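Local coordinates for protein 2-oxo-1,2-dihydroquinoline 8-monooxygenase, oxygenase component (Pseudomonas putida, PDB 1Z02) that probably hydroxylates 2-oxo-1,2-dihydroquinoline at carbon 8, serving as the Rieske [2Fe-2S] and mononuclear-iron oxygenase component of its monooxygenase, at residues F180-W185 with H291-V296; L184-P189 with P308-V313. All blocks are in the same frame, centred on the assembly; numbering follows the deposited sequence.

Contact 1: residues F180-W185 with H291-V296; sequences FPHPLW and HYRTSV
Leu184 and His291 bring the backbones nearest, 7.1 Å between their CA atoms, and the loop draws off to 8.9 Å between the CA atoms of His182 and Arg293. Arg293 bridges this wider end. Its chain leaves the backbone with CG anti to N (chi1 -173°), bends at chi3, and presents its two terminal nitrogens to successive carbonyls. NH1 donates to Phe180 O at 3.0 Å, and NH2 donates to Pro181 O at 2.8 Å with a more bent N-H...O angle of 140°. Both donors stand above the carbonyl planes, while both oxygens lie near the plane of the guanidinium. Trp185 CZ2 packs over one face of the guanidinium, with the planes nearly perpendicular (88°), and also meets Arg293 CB at 3.5 Å. Trp185 CE3 touches His291 CB at 3.6 Å. At the exposed end, Leu184 CD1 lies over one face of the His291 ring. A type I turn from His182 to Trp185 brings Leu184 and Trp185 to the other segment; His182 ND1 ties it shut by donating to Trp185 O at 2.8 Å, and His182 CB rests on a face of the indole. Glu305 OE1 forms a salt bridge with Arg293 NE, which probably helps to balance the charge of the buried arginine, and OE2 accepts from Trp185 NE1. The Tyr292 side chain is about 9 Å from the bound iron. The loop lies against residues 291-293, leading into strand 293-297 of the antiparallel Bet v 1-like sheet, between strands 261-264 and 301-305, with Met263 packing on Phe180 and Arg293.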
# COMPACT_ATOMS: atom_id res chain seq x y z
N PHE A 180 39.13 -27.04 -10.49
CA PHE A 180 38.00 -26.97 -11.41
C PHE A 180 38.52 -26.81 -12.83
O PHE A 180 38.49 -25.72 -13.40
CB PHE A 180 37.10 -25.79 -11.06
CG PHE A 180 36.69 -25.75 -9.62
CD1 PHE A 180 37.13 -24.71 -8.79
CD2 PHE A 180 35.85 -26.72 -9.08
CE1 PHE A 180 36.75 -24.66 -7.45
CE2 PHE A 180 35.47 -26.68 -7.75
CZ PHE A 180 35.91 -25.64 -6.93
N PRO A 181 39.02 -27.91 -13.43
CA PRO A 181 39.56 -27.90 -14.79
C PRO A 181 38.63 -27.28 -15.83
O PRO A 181 37.43 -27.54 -15.85
CB PRO A 181 39.82 -29.38 -15.06
CG PRO A 181 40.19 -29.90 -13.69
CD PRO A 181 39.12 -29.25 -12.84
N HIS A 182 39.20 -26.45 -16.70
CA HIS A 182 38.44 -25.78 -17.75
C HIS A 182 39.25 -25.74 -19.06
O HIS A 182 39.76 -24.70 -19.46
CB HIS A 182 38.07 -24.36 -17.30
CG HIS A 182 39.23 -23.55 -16.82
ND1 HIS A 182 39.96 -22.73 -17.65
CD2 HIS A 182 39.80 -23.44 -15.60
CE1 HIS A 182 40.93 -22.15 -16.96
NE2 HIS A 182 40.85 -22.57 -15.71
N PRO A 183 39.37 -26.90 -19.73
CA PRO A 183 40.11 -27.00 -20.99
C PRO A 183 39.49 -26.27 -22.19
O PRO A 183 40.20 -25.91 -23.13
CB PRO A 183 40.19 -28.50 -21.21
CG PRO A 183 38.89 -28.98 -20.64
CD PRO A 183 38.81 -28.21 -19.35
N LEU A 184 38.18 -26.05 -22.14
CA LEU A 184 37.46 -25.41 -23.24
C LEU A 184 37.44 -23.89 -23.23
O LEU A 184 36.78 -23.28 -24.08
CB LEU A 184 36.03 -25.94 -23.28
CG LEU A 184 35.93 -27.45 -23.55
CD1 LEU A 184 34.53 -27.94 -23.19
CD2 LEU A 184 36.30 -27.72 -25.01
N TRP A 185 38.14 -23.26 -22.30
CA TRP A 185 38.16 -21.80 -22.24
C TRP A 185 39.21 -21.25 -21.27
O TRP A 185 39.60 -21.92 -20.31
CB TRP A 185 36.77 -21.27 -21.86
CG TRP A 185 36.28 -21.72 -20.51
CD1 TRP A 185 36.68 -21.27 -19.29
CD2 TRP A 185 35.29 -22.73 -20.26
NE1 TRP A 185 36.00 -21.92 -18.29
CE2 TRP A 185 35.14 -22.83 -18.86
CE3 TRP A 185 34.52 -23.56 -21.08
CZ2 TRP A 185 34.25 -23.72 -18.26
CZ3 TRP A 185 33.63 -24.45 -20.48
CH2 TRP A 185 33.50 -24.52 -19.08
N HIS A 291 30.45 -21.94 -24.87
CA HIS A 291 30.95 -22.68 -23.72
C HIS A 291 30.99 -21.71 -22.55
O HIS A 291 31.53 -20.60 -22.67
CB HIS A 291 32.35 -23.24 -23.99
CG HIS A 291 32.38 -24.32 -25.03
ND1 HIS A 291 31.43 -25.32 -25.10
CD2 HIS A 291 33.25 -24.57 -26.03
CE1 HIS A 291 31.72 -26.13 -26.09
NE2 HIS A 291 32.82 -25.70 -26.68
N TYR A 292 30.43 -22.13 -21.42
CA TYR A 292 30.37 -21.31 -20.22
C TYR A 292 30.13 -22.22 -19.02
O TYR A 292 29.70 -23.35 -19.17
CB TYR A 292 29.22 -20.31 -20.33
CG TYR A 292 27.87 -20.99 -20.39
CD1 TYR A 292 27.19 -21.35 -19.22
CD2 TYR A 292 27.28 -21.32 -21.61
CE1 TYR A 292 25.97 -22.02 -19.27
CE2 TYR A 292 26.06 -21.99 -21.67
CZ TYR A 292 25.41 -22.33 -20.50
OH TYR A 292 24.20 -22.98 -20.56
N ARG A 293 30.41 -21.71 -17.82
CA ARG A 293 30.21 -22.48 -16.60
C ARG A 293 29.73 -21.57 -15.47
O ARG A 293 30.24 -20.47 -15.28
CB ARG A 293 31.52 -23.17 -16.21
CG ARG A 293 31.40 -24.14 -15.06
CD ARG A 293 32.62 -25.03 -14.97
NE ARG A 293 33.84 -24.28 -14.66
CZ ARG A 293 35.05 -24.83 -14.57
NH1 ARG A 293 36.10 -24.08 -14.28
NH2 ARG A 293 35.20 -26.13 -14.78
N THR A 294 28.74 -22.04 -14.72
CA THR A 294 28.19 -21.28 -13.61
C THR A 294 28.46 -21.90 -12.25
O THR A 294 28.48 -23.12 -12.10
CB THR A 294 26.66 -21.12 -13.75
OG1 THR A 294 26.06 -22.41 -13.97
CG2 THR A 294 26.33 -20.20 -14.90
N SER A 295 28.66 -21.04 -11.27
CA SER A 295 28.90 -21.46 -9.90
C SER A 295 28.28 -20.39 -8.99
O SER A 295 28.04 -19.27 -9.43
CB SER A 295 30.40 -21.58 -9.63
OG SER A 295 31.10 -20.38 -9.93
N VAL A 296 28.02 -20.76 -7.74
CA VAL A 296 27.43 -19.81 -6.80
C VAL A 296 28.03 -20.01 -5.40
O VAL A 296 28.20 -21.13 -4.94
CB VAL A 296 25.88 -19.96 -6.76
CG1 VAL A 296 25.49 -21.36 -6.33
CG2 VAL A 296 25.27 -18.90 -5.81

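Contact 2: residues L184-P189 with P308-V313; sequences LWPSSP and PEEHVV
Pro186 meets the imidazole of His311 in a CH-pi contact, its ring crossing the histidine side chain at about a right angle. Traced from CB outward, the proline first touches His311 NE2 with CB at 3.9 Å. CG then stands over the centre of the imidazole face, 3.9 Å from the centroid and 12° off the ring normal, and also reaches Glu310 CB. CD, the last atom before the ring closes, lies 4.0 Å from Glu310 OE2. A type II beta turn from Glu309 to Val312, closed by Val312 N donating to Glu309 O, sets the histidine in place; His311 takes the positive-phi third position. The turn lies in the loop between strands 301-305 and 313-320 in the antiparallel sheet of the Bet v 1-like domain, and Val313 already pairs with Val333 of strand 325-335. Val313 turns its CB toward the loop and against Ser188 CB at 3.8 Å. With CG1 set between the backbone N and the carbonyl carbon (chi1 59°), CG1 comes within 3.4 Å of Pro189 O and 3.8 Å of Pro189 CD, while CG2 meets Ser188. An alanine in place of Pro189 would lack CG and CD, and would probably leave a gap beside Val313 CG1 and His311 O and let the loop backbone turn more freely. No direct hydrogen bond spans the two segments, but waters do the polar work. One donates to Pro186 O and accepts from His311 N; a second donates to Val312 O at 2.6 Å and is also hydrogen-bonded to Ser188 OG. A third reaches from Leu184 O to Glu310 OE1, the latter bond weak.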
# COMPACT_ATOMS: atom_id res chain seq x y z
N LEU A 184 38.18 -26.05 -22.14
CA LEU A 184 37.46 -25.41 -23.24
C LEU A 184 37.44 -23.89 -23.23
O LEU A 184 36.78 -23.28 -24.08
CB LEU A 184 36.03 -25.94 -23.28
CG LEU A 184 35.93 -27.45 -23.55
CD1 LEU A 184 34.53 -27.94 -23.19
CD2 LEU A 184 36.30 -27.72 -25.01
N TRP A 185 38.14 -23.26 -22.30
CA TRP A 185 38.16 -21.80 -22.24
C TRP A 185 39.21 -21.25 -21.27
O TRP A 185 39.60 -21.92 -20.31
CB TRP A 185 36.77 -21.27 -21.86
CG TRP A 185 36.28 -21.72 -20.51
CD1 TRP A 185 36.68 -21.27 -19.29
CD2 TRP A 185 35.29 -22.73 -20.26
NE1 TRP A 185 36.00 -21.92 -18.29
CE2 TRP A 185 35.14 -22.83 -18.86
CE3 TRP A 185 34.52 -23.56 -21.08
CZ2 TRP A 185 34.25 -23.72 -18.26
CZ3 TRP A 185 33.63 -24.45 -20.48
CH2 TRP A 185 33.50 -24.52 -19.08
N PRO A 186 39.69 -20.02 -21.52
CA PRO A 186 40.70 -19.41 -20.66
C PRO A 186 40.16 -18.97 -19.29
O PRO A 186 38.95 -18.76 -19.11
CB PRO A 186 41.21 -18.24 -21.50
CG PRO A 186 40.00 -17.86 -22.30
CD PRO A 186 39.45 -19.20 -22.72
N SER A 187 41.07 -18.83 -18.33
CA SER A 187 40.73 -18.44 -16.96
C SER A 187 39.95 -17.13 -16.85
O SER A 187 40.33 -16.12 -17.44
CB SER A 187 42.01 -18.34 -16.12
OG SER A 187 42.65 -19.60 -15.97
N SER A 188 38.87 -17.16 -16.07
CA SER A 188 38.06 -15.97 -15.85
C SER A 188 38.72 -15.10 -14.79
O SER A 188 39.20 -15.60 -13.77
CB SER A 188 36.65 -16.35 -15.37
OG SER A 188 35.93 -17.04 -16.37
N PRO A 189 38.78 -13.79 -15.04
CA PRO A 189 39.40 -12.87 -14.09
C PRO A 189 38.49 -12.58 -12.91
O PRO A 189 37.28 -12.81 -12.98
CB PRO A 189 39.66 -11.63 -14.94
CG PRO A 189 38.50 -11.63 -15.88
CD PRO A 189 38.42 -13.09 -16.29
N PRO A 308 30.34 -12.83 -21.84
CA PRO A 308 29.76 -13.33 -23.10
C PRO A 308 30.80 -13.82 -24.12
O PRO A 308 30.45 -14.42 -25.13
CB PRO A 308 28.96 -12.14 -23.60
CG PRO A 308 29.74 -10.99 -23.11
CD PRO A 308 30.15 -11.38 -21.72
N GLU A 309 32.07 -13.55 -23.84
CA GLU A 309 33.17 -13.96 -24.70
C GLU A 309 34.39 -14.35 -23.87
O GLU A 309 34.46 -14.08 -22.67
CB GLU A 309 33.54 -12.83 -25.67
CG GLU A 309 32.48 -12.56 -26.72
CD GLU A 309 32.79 -11.31 -27.54
OE1 GLU A 309 32.13 -11.12 -28.59
OE2 GLU A 309 33.67 -10.53 -27.14
N GLU A 310 35.37 -14.98 -24.53
CA GLU A 310 36.58 -15.41 -23.84
C GLU A 310 37.26 -14.25 -23.13
O GLU A 310 37.26 -13.12 -23.63
CB GLU A 310 37.54 -16.06 -24.83
CG GLU A 310 36.91 -17.11 -25.71
CD GLU A 310 37.93 -17.84 -26.55
OE1 GLU A 310 37.52 -18.65 -27.40
OE2 GLU A 310 39.14 -17.61 -26.35
N HIS A 311 37.85 -14.55 -21.98
CA HIS A 311 38.55 -13.55 -21.17
C HIS A 311 37.61 -12.56 -20.49
O HIS A 311 38.04 -11.66 -19.78
CB HIS A 311 39.57 -12.78 -22.01
CG HIS A 311 40.63 -13.65 -22.61
ND1 HIS A 311 40.53 -14.17 -23.89
CD2 HIS A 311 41.79 -14.13 -22.10
CE1 HIS A 311 41.59 -14.92 -24.13
NE2 HIS A 311 42.37 -14.91 -23.07
N VAL A 312 36.31 -12.74 -20.72
CA VAL A 312 35.29 -11.89 -20.10
C VAL A 312 34.47 -12.81 -19.21
O VAL A 312 34.22 -13.95 -19.57
CB VAL A 312 34.35 -11.25 -21.15
CG1 VAL A 312 33.31 -10.40 -20.46
CG2 VAL A 312 35.15 -10.42 -22.14
N VAL A 313 34.05 -12.30 -18.05
CA VAL A 313 33.25 -13.09 -17.11
C VAL A 313 32.11 -12.24 -16.52
O VAL A 313 32.27 -11.03 -16.33
CB VAL A 313 34.12 -13.63 -15.95
CG1 VAL A 313 34.78 -12.48 -15.20
CG2 VAL A 313 33.28 -14.46 -14.99
O HOH W 1 35.43 -20.85 -25.67
O HOH W 2 37.42 -17.20 -20.42
O HOH W 3 36.04 -15.46 -18.48

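Both contacts belong to one long loop between strands 147-152 and 196-206, which they fasten to two places on one antiparallel sheet, with strand 301-305 between them: contact 1 to 291-293, contact 2 to the turn ahead of strand 313-320. Leu184 and Trp185 lie in both ranges, and His182 CE1 packs against Ser187 OG at 3.2 Å. Each mixes buried and exposed residues. Contact 1 has its charge in the buried part, an arginine gripping carbonyls directly, with the buried indole packed beside it and Leu184 against His291 at the surface. In contact 2, Ser188, Pro189 and Val313 form the buried part, Pro186 and His311 the more exposed one, and waters make the polar links. Contact 1 approaches the iron site; contact 2 lies away from it.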